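PDB 4FZR: SsfS6 from Streptomyces sp. SF2575, which is a two-domain protein of the GT-B fold, related to the erythromycin biosynthesis protein CIII family, with two Rossmann-like domains. Local coordinates for residues A[97-109]-A[157-171]. Sequence-based numbering, arbitrary orientation.
Sequences LEHIGRGYGRLVL and PELIKSAGVGELAPE
Ile160 pushes its side chain as a knob into a hole formed by Leu97, Ile100, Gly101 and Tyr104. Chi1 of -64° sets CG1 beside the backbone N and turns CG2 anti to it, so that Ile160 CG2 lies 3.7 Å from Gly101 CA. Ile160 CG2 also meets the Tyr104 ring obliquely, 3.9 Å from Tyr104 CD2. The hydroxyl of that tyrosine turns to Glu331.

Glycines let the two helices come close. Their axes approach to 6.9 Å and cross at -48°. Gly101 CA rests 3.2 Å from Ile160 O, and Gly101 O faces Gly164 CA. Gly101 CA also lies against the methyl of Ala163, 4.0 Å from Ala163 CB. Ala163 fits its methyl against the backbone of Glu98.

At one end, Leu97 CD2 packs on Pro157 and Leu159. Toward the other, Glu167 bends at chi2 and reaches Arg106. Arg106 NH1 donates to Glu167 OE2 at 3.1 Å, a fairly straight salt-bridge hydrogen bond (159°). OE2 lies in the guanidinium plane but is met from above the carboxylate plane. Arg106 NE is held by Val77 O. Further along the contact, Leu168 CD2 touches Gly105 O, and Leu168 CD1 meets Val108 CG2.

The contact joins helix 93-122 to helix 158-167, which follows strand 147-150 of the N-terminal parallel sheet. Helix 74-78 touches His99, Tyr104 and Leu107, and helix 135-143 touches Val108.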
ATOM      1  N   LEU A  97       5.671 -33.891  -3.482  1.00 44.22           N
ATOM      2  CA  LEU A  97       4.735 -32.870  -3.936  1.00 37.96           C
ATOM      3  C   LEU A  97       3.359 -33.073  -3.310  1.00 40.61           C
ATOM      4  O   LEU A  97       2.704 -32.112  -2.910  1.00 35.65           O
ATOM      5  CB  LEU A  97       4.616 -32.896  -5.462  1.00 40.48           C
ATOM      6  CG  LEU A  97       5.365 -31.803  -6.225  1.00 55.69           C
ATOM      7  CD1 LEU A  97       6.791 -31.656  -5.712  1.00 55.51           C
ATOM      8  CD2 LEU A  97       5.356 -32.103  -7.720  1.00 50.41           C
ATOM      9  N   GLU A  98       2.922 -34.326  -3.234  1.00 40.07           N
ATOM     10  CA  GLU A  98       1.629 -34.646  -2.643  1.00 39.44           C
ATOM     11  C   GLU A  98       1.668 -34.401  -1.138  1.00 38.33           C
ATOM     12  O   GLU A  98       0.692 -33.943  -0.546  1.00 36.90           O
ATOM     13  CB  GLU A  98       1.250 -36.096  -2.946  1.00 33.76           C
ATOM     14  CG  GLU A  98       1.001 -36.361  -4.429  1.00 47.61           C
ATOM     15  CD  GLU A  98       0.960 -37.841  -4.779  1.00 65.41           C
ATOM     16  OE1 GLU A  98       1.640 -38.641  -4.101  1.00 58.52           O
ATOM     17  OE2 GLU A  98       0.248 -38.202  -5.741  1.00 61.28           O
ATOM     18  N   HIS A  99       2.806 -34.710  -0.527  1.00 32.74           N
ATOM     19  CA  HIS A  99       3.012 -34.458   0.892  1.00 34.67           C
ATOM     20  C   HIS A  99       2.794 -32.975   1.195  1.00 36.49           C
ATOM     21  O   HIS A  99       2.040 -32.615   2.099  1.00 31.63           O
ATOM     22  CB  HIS A  99       4.427 -34.881   1.289  1.00 21.63           C
ATOM     23  CG  HIS A  99       4.756 -34.626   2.725  1.00 19.44           C
ATOM     24  ND1 HIS A  99       5.702 -33.700   3.118  1.00 25.08           N
ATOM     25  CD2 HIS A  99       4.280 -35.178   3.864  1.00 30.70           C
ATOM     26  CE1 HIS A  99       5.787 -33.692   4.434  1.00 25.98           C
ATOM     27  NE2 HIS A  99       4.933 -34.580   4.915  1.00 33.48           N
ATOM     28  N   ILE A 100       3.462 -32.125   0.422  1.00 31.75           N
ATOM     29  CA  ILE A 100       3.300 -30.679   0.525  1.00 38.05           C
ATOM     30  C   ILE A 100       1.843 -30.268   0.345  1.00 35.39           C
ATOM     31  O   ILE A 100       1.311 -29.471   1.119  1.00 32.64           O
ATOM     32  CB  ILE A 100       4.147 -29.959  -0.539  1.00 37.38           C
ATOM     33  CG1 ILE A 100       5.628 -30.008  -0.158  1.00 35.65           C
ATOM     34  CG2 ILE A 100       3.694 -28.512  -0.701  1.00 28.57           C
ATOM     35  CD1 ILE A 100       6.558 -29.473  -1.226  1.00 40.58           C
ATOM     36  N   GLY A 101       1.205 -30.817  -0.683  1.00 33.11           N
ATOM     37  CA  GLY A 101      -0.181 -30.506  -0.985  1.00 30.23           C
ATOM     38  C   GLY A 101      -1.120 -30.774   0.176  1.00 31.37           C
ATOM     39  O   GLY A 101      -2.016 -29.980   0.453  1.00 32.83           O
ATOM     40  N   ARG A 102      -0.917 -31.896   0.858  1.00 31.46           N
ATOM     41  CA  ARG A 102      -1.770 -32.261   1.981  1.00 30.46           C
ATOM     42  C   ARG A 102      -1.552 -31.301   3.149  1.00 27.16           C
ATOM     43  O   ARG A 102      -2.480 -31.008   3.902  1.00 22.39           O
ATOM     44  CB  ARG A 102      -1.519 -33.711   2.407  1.00 32.47           C
ATOM     45  CG  ARG A 102      -1.879 -34.730   1.331  1.00 36.63           C
ATOM     46  CD  ARG A 102      -1.917 -36.152   1.874  1.00 33.25           C
ATOM     47  NE  ARG A 102      -0.606 -36.621   2.316  1.00 35.73           N
ATOM     48  CZ  ARG A 102       0.300 -37.185   1.520  1.00 39.07           C
ATOM     49  NH1 ARG A 102       0.053 -37.355   0.227  1.00 34.41           N
ATOM     50  NH2 ARG A 102       1.463 -37.580   2.018  1.00 32.10           N
ATOM     51  N   GLY A 103      -0.325 -30.807   3.289  1.00 26.93           N
ATOM     52  CA  GLY A 103      -0.026 -29.785   4.275  1.00 27.86           C
ATOM     53  C   GLY A 103      -0.896 -28.561   4.061  1.00 25.20           C
ATOM     54  O   GLY A 103      -1.602 -28.120   4.966  1.00 21.34           O
ATOM     55  N   TYR A 104      -0.851 -28.016   2.849  1.00 20.64           N
ATOM     56  CA  TYR A 104      -1.679 -26.870   2.493  1.00 28.66           C
ATOM     57  C   TYR A 104      -3.163 -27.153   2.709  1.00 26.42           C
ATOM     58  O   TYR A 104      -3.943 -26.240   2.984  1.00 25.54           O
ATOM     59  CB  TYR A 104      -1.434 -26.464   1.041  1.00 24.60           C
ATOM     60  CG  TYR A 104      -0.138 -25.719   0.832  1.00 30.44           C
ATOM     61  CD1 TYR A 104       0.080 -24.484   1.433  1.00 24.23           C
ATOM     62  CD2 TYR A 104       0.862 -26.242   0.025  1.00 27.43           C
ATOM     63  CE1 TYR A 104       1.262 -23.797   1.240  1.00 33.03           C
ATOM     64  CE2 TYR A 104       2.047 -25.563  -0.174  1.00 28.24           C
ATOM     65  CZ  TYR A 104       2.243 -24.342   0.435  1.00 37.67           C
ATOM     66  OH  TYR A 104       3.423 -23.666   0.234  1.00 32.97           O
ATOM     67  N   GLY A 105      -3.551 -28.417   2.577  1.00 25.16           N
ATOM     68  CA  GLY A 105      -4.927 -28.812   2.812  1.00 20.91           C
ATOM     69  C   GLY A 105      -5.280 -28.742   4.286  1.00 24.54           C
ATOM     70  O   GLY A 105      -6.405 -28.406   4.654  1.00 25.43           O
ATOM     71  N   ARG A 106      -4.312 -29.058   5.136  1.00 17.07           N
ATOM     72  CA  ARG A 106      -4.546 -29.066   6.572  1.00 22.92           C
ATOM     73  C   ARG A 106      -4.443 -27.661   7.152  1.00 20.81           C
ATOM     74  O   ARG A 106      -4.965 -27.393   8.232  1.00 19.85           O
ATOM     75  CB  ARG A 106      -3.561 -30.006   7.267  1.00 23.85           C
ATOM     76  CG  ARG A 106      -3.739 -31.463   6.879  1.00 24.18           C
ATOM     77  CD  ARG A 106      -3.013 -32.391   7.830  1.00 24.64           C
ATOM     78  NE  ARG A 106      -1.561 -32.338   7.676  1.00 30.10           N
ATOM     79  CZ  ARG A 106      -0.873 -33.046   6.783  1.00 25.35           C
ATOM     80  NH1 ARG A 106      -1.500 -33.861   5.942  1.00 21.71           N
ATOM     81  NH2 ARG A 106       0.446 -32.934   6.723  1.00 33.19           N
ATOM     82  N   LEU A 107      -3.762 -26.770   6.436  1.00 17.04           N
ATOM     83  CA  LEU A 107      -3.703 -25.365   6.823  1.00 21.83           C
ATOM     84  C   LEU A 107      -5.103 -24.770   6.779  1.00 24.85           C
ATOM     85  O   LEU A 107      -5.450 -23.906   7.582  1.00 23.45           O
ATOM     86  CB  LEU A 107      -2.773 -24.585   5.891  1.00 25.33           C
ATOM     87  CG  LEU A 107      -2.807 -23.058   6.017  1.00 30.79           C
ATOM     88  CD1 LEU A 107      -2.486 -22.616   7.438  1.00 29.97           C
ATOM     89  CD2 LEU A 107      -1.850 -22.413   5.020  1.00 26.97           C
ATOM     90  N   VAL A 108      -5.905 -25.246   5.833  1.00 22.11           N
ATOM     91  CA  VAL A 108      -7.280 -24.791   5.687  1.00 23.15           C
ATOM     92  C   VAL A 108      -8.094 -25.068   6.947  1.00 26.99           C
ATOM     93  O   VAL A 108      -8.944 -24.265   7.336  1.00 28.50           O
ATOM     94  CB  VAL A 108      -7.965 -25.495   4.510  1.00 21.22           C
ATOM     95  CG1 VAL A 108      -9.409 -25.041   4.395  1.00 24.52           C
ATOM     96  CG2 VAL A 108      -7.208 -25.217   3.222  1.00 23.08           C
ATOM     97  N   LEU A 109      -7.827 -26.208   7.579  1.00 30.99           N
ATOM     98  CA  LEU A 109      -8.573 -26.644   8.755  1.00 29.58           C
ATOM     99  C   LEU A 109      -8.338 -25.725   9.948  1.00 24.77           C
ATOM    100  O   LEU A 109      -9.189 -25.603  10.828  1.00 27.51           O
ATOM    101  CB  LEU A 109      -8.175 -28.073   9.130  1.00 30.94           C
ATOM    102  CG  LEU A 109      -8.351 -29.142   8.050  1.00 30.58           C
ATOM    103  CD1 LEU A 109      -8.010 -30.523   8.597  1.00 30.79           C
ATOM    104  CD2 LEU A 109      -9.764 -29.116   7.505  1.00 25.53           C
ATOM    105  N   PRO A 157       3.134 -26.708  -9.558  1.00 48.86           N
ATOM    106  CA  PRO A 157       2.730 -28.097  -9.794  1.00 44.44           C
ATOM    107  C   PRO A 157       1.252 -28.341  -9.501  1.00 55.13           C
ATOM    108  O   PRO A 157       0.768 -27.959  -8.434  1.00 55.07           O
ATOM    109  CB  PRO A 157       3.589 -28.879  -8.801  1.00 49.76           C
ATOM    110  CG  PRO A 157       4.821 -28.058  -8.647  1.00 50.03           C
ATOM    111  CD  PRO A 157       4.404 -26.620  -8.813  1.00 46.82           C
ATOM    112  N   GLU A 158       0.546 -28.965 -10.440  1.00 54.02           N
ATOM    113  CA  GLU A 158      -0.855 -29.310 -10.234  1.00 63.52           C
ATOM    114  C   GLU A 158      -0.967 -30.410  -9.181  1.00 52.21           C
ATOM    115  O   GLU A 158      -2.031 -30.623  -8.600  1.00 49.48           O
ATOM    116  CB  GLU A 158      -1.497 -29.769 -11.546  1.00 77.28           C
ATOM    117  CG  GLU A 158      -1.056 -31.155 -12.001  1.00 89.44           C
ATOM    118  CD  GLU A 158      -1.606 -31.533 -13.365  1.00 99.68           C
ATOM    119  OE1 GLU A 158      -2.660 -30.990 -13.759  1.00101.77           O
ATOM    120  OE2 GLU A 158      -0.981 -32.376 -14.043  1.00105.00           O
ATOM    121  N   LEU A 159       0.141 -31.106  -8.942  1.00 53.04           N
ATOM    122  CA  LEU A 159       0.186 -32.178  -7.951  1.00 54.51           C
ATOM    123  C   LEU A 159      -0.047 -31.658  -6.537  1.00 50.11           C
ATOM    124  O   LEU A 159      -0.690 -32.320  -5.720  1.00 44.22           O
ATOM    125  CB  LEU A 159       1.529 -32.905  -8.016  1.00 47.95           C
ATOM    126  CG  LEU A 159       1.519 -34.236  -8.769  1.00 58.88           C
ATOM    127  CD1 LEU A 159       0.725 -35.274  -7.989  1.00 49.36           C
ATOM    128  CD2 LEU A 159       0.957 -34.064 -10.176  1.00 61.00           C
ATOM    129  N   ILE A 160       0.483 -30.473  -6.250  1.00 46.49           N
ATOM    130  CA  ILE A 160       0.311 -29.862  -4.939  1.00 40.41           C
ATOM    131  C   ILE A 160      -1.152 -29.493  -4.726  1.00 39.10           C
ATOM    132  O   ILE A 160      -1.755 -29.855  -3.716  1.00 36.56           O
ATOM    133  CB  ILE A 160       1.190 -28.603  -4.780  1.00 39.69           C
ATOM    134  CG1 ILE A 160       2.673 -28.981  -4.855  1.00 37.81           C
ATOM    135  CG2 ILE A 160       0.882 -27.900  -3.461  1.00 31.69           C
ATOM    136  CD1 ILE A 160       3.629 -27.818  -4.653  1.00 32.04           C
ATOM    137  N   LYS A 161      -1.721 -28.781  -5.692  1.00 33.40           N
ATOM    138  CA  LYS A 161      -3.113 -28.364  -5.620  1.00 38.75           C
ATOM    139  C   LYS A 161      -4.052 -29.562  -5.507  1.00 36.85           C
ATOM    140  O   LYS A 161      -4.928 -29.587  -4.644  1.00 37.42           O
ATOM    141  CB  LYS A 161      -3.469 -27.521  -6.848  1.00 35.90           C
ATOM    142  CG  LYS A 161      -4.869 -26.932  -6.829  1.00 33.69           C
ATOM    143  CD  LYS A 161      -4.929 -25.668  -7.676  1.00 43.59           C
ATOM    144  CE  LYS A 161      -6.040 -25.721  -8.710  1.00 40.74           C
ATOM    145  NZ  LYS A 161      -5.726 -24.865  -9.888  1.00 41.26           N
ATOM    146  N   SER A 162      -3.866 -30.552  -6.374  1.00 38.18           N
ATOM    147  CA  SER A 162      -4.747 -31.715  -6.398  1.00 31.31           C
ATOM    148  C   SER A 162      -4.622 -32.548  -5.127  1.00 30.19           C
ATOM    149  O   SER A 162      -5.612 -33.084  -4.630  1.00 26.30           O
ATOM    150  CB  SER A 162      -4.461 -32.586  -7.624  1.00 42.33           C
ATOM    151  OG  SER A 162      -3.125 -33.062  -7.629  1.00 55.42           O
ATOM    152  N   ALA A 163      -3.405 -32.659  -4.603  1.00 31.29           N
ATOM    153  CA  ALA A 163      -3.191 -33.388  -3.363  1.00 24.52           C
ATOM    154  C   ALA A 163      -3.883 -32.646  -2.221  1.00 34.14           C
ATOM    155  O   ALA A 163      -4.361 -33.260  -1.268  1.00 29.95           O
ATOM    156  CB  ALA A 163      -1.708 -33.544  -3.084  1.00 28.93           C
ATOM    157  N   GLY A 164      -3.940 -31.321  -2.335  1.00 34.41           N
ATOM    158  CA  GLY A 164      -4.593 -30.493  -1.338  1.00 27.76           C
ATOM    159  C   GLY A 164      -6.101 -30.636  -1.374  1.00 28.81           C
ATOM    160  O   GLY A 164      -6.744 -30.765  -0.332  1.00 27.79           O
ATOM    161  N   VAL A 165      -6.668 -30.602  -2.576  1.00 33.34           N
ATOM    162  CA  VAL A 165      -8.103 -30.793  -2.743  1.00 39.19           C
ATOM    163  C   VAL A 165      -8.506 -32.151  -2.183  1.00 41.50           C
ATOM    164  O   VAL A 165      -9.521 -32.274  -1.496  1.00 41.98           O
ATOM    165  CB  VAL A 165      -8.519 -30.707  -4.223  1.00 36.60           C
ATOM    166  CG1 VAL A 165      -9.979 -31.107  -4.387  1.00 41.01           C
ATOM    167  CG2 VAL A 165      -8.283 -29.300  -4.764  1.00 39.73           C
ATOM    168  N   GLY A 166      -7.698 -33.166  -2.479  1.00 36.12           N
ATOM    169  CA  GLY A 166      -7.909 -34.502  -1.952  1.00 32.63           C
ATOM    170  C   GLY A 166      -8.047 -34.515  -0.442  1.00 33.30           C
ATOM    171  O   GLY A 166      -9.026 -35.026   0.097  1.00 38.44           O
ATOM    172  N   GLU A 167      -7.056 -33.949   0.239  1.00 34.43           N
ATOM    173  CA  GLU A 167      -7.045 -33.894   1.700  1.00 34.93           C
ATOM    174  C   GLU A 167      -8.307 -33.229   2.264  1.00 35.58           C
ATOM    175  O   GLU A 167      -8.712 -33.505   3.395  1.00 36.92           O
ATOM    176  CB  GLU A 167      -5.799 -33.145   2.184  1.00 26.73           C
ATOM    177  CG  GLU A 167      -5.604 -33.143   3.695  1.00 28.30           C
ATOM    178  CD  GLU A 167      -5.043 -34.453   4.218  1.00 41.38           C
ATOM    179  OE1 GLU A 167      -5.114 -35.468   3.492  1.00 45.90           O
ATOM    180  OE2 GLU A 167      -4.525 -34.466   5.356  1.00 40.14           O
ATOM    181  N   LEU A 168      -8.932 -32.366   1.471  1.00 32.30           N
ATOM    182  CA  LEU A 168     -10.126 -31.648   1.916  1.00 48.52           C
ATOM    183  C   LEU A 168     -11.418 -32.354   1.506  1.00 45.54           C
ATOM    184  O   LEU A 168     -12.497 -31.761   1.558  1.00 40.98           O
ATOM    185  CB  LEU A 168     -10.119 -30.227   1.351  1.00 45.49           C
ATOM    186  CG  LEU A 168      -9.101 -29.265   1.966  1.00 36.62           C
ATOM    187  CD1 LEU A 168      -9.151 -27.932   1.241  1.00 38.28           C
ATOM    188  CD2 LEU A 168      -9.369 -29.088   3.456  1.00 31.61           C
ATOM    189  N   ALA A 169     -11.308 -33.621   1.118  1.00 43.75           N
ATOM    190  CA  ALA A 169     -12.454 -34.365   0.601  1.00 45.01           C
ATOM    191  C   ALA A 169     -13.675 -34.290   1.521  1.00 41.80           C
ATOM    192  O   ALA A 169     -14.783 -34.028   1.055  1.00 49.12           O
ATOM    193  CB  ALA A 169     -12.071 -35.821   0.321  1.00 41.81           C
ATOM    194  N   PRO A 170     -13.479 -34.511   2.832  1.00 49.52           N
ATOM    195  CA  PRO A 170     -14.624 -34.470   3.752  1.00 37.90           C
ATOM    196  C   PRO A 170     -15.331 -33.114   3.801  1.00 47.12           C
ATOM    197  O   PRO A 170     -16.560 -33.076   3.745  1.00 56.96           O
ATOM    198  CB  PRO A 170     -13.991 -34.786   5.111  1.00 44.25           C
ATOM    199  CG  PRO A 170     -12.742 -35.518   4.791  1.00 38.03           C
ATOM    200  CD  PRO A 170     -12.239 -34.904   3.524  1.00 43.15           C
ATOM    201  N   GLU A 171     -14.577 -32.023   3.907  1.00 48.94           N
ATOM    202  CA  GLU A 171     -15.176 -30.693   4.020  1.00 51.57           C
ATOM    203  C   GLU A 171     -15.963 -30.307   2.769  1.00 42.42           C
ATOM    204  O   GLU A 171     -16.943 -29.565   2.849  1.00 41.17           O
ATOM    205  CB  GLU A 171     -14.110 -29.634   4.323  1.00 46.62           C
ATOM    206  CG  GLU A 171     -13.661 -29.610   5.779  1.00 42.35           C
ATOM    207  CD  GLU A 171     -12.854 -30.833   6.167  1.00 52.13           C
ATOM    208  OE1 GLU A 171     -12.156 -31.392   5.293  1.00 49.84           O
ATOM    209  OE2 GLU A 171     -12.916 -31.239   7.348  1.00 55.05           O
TER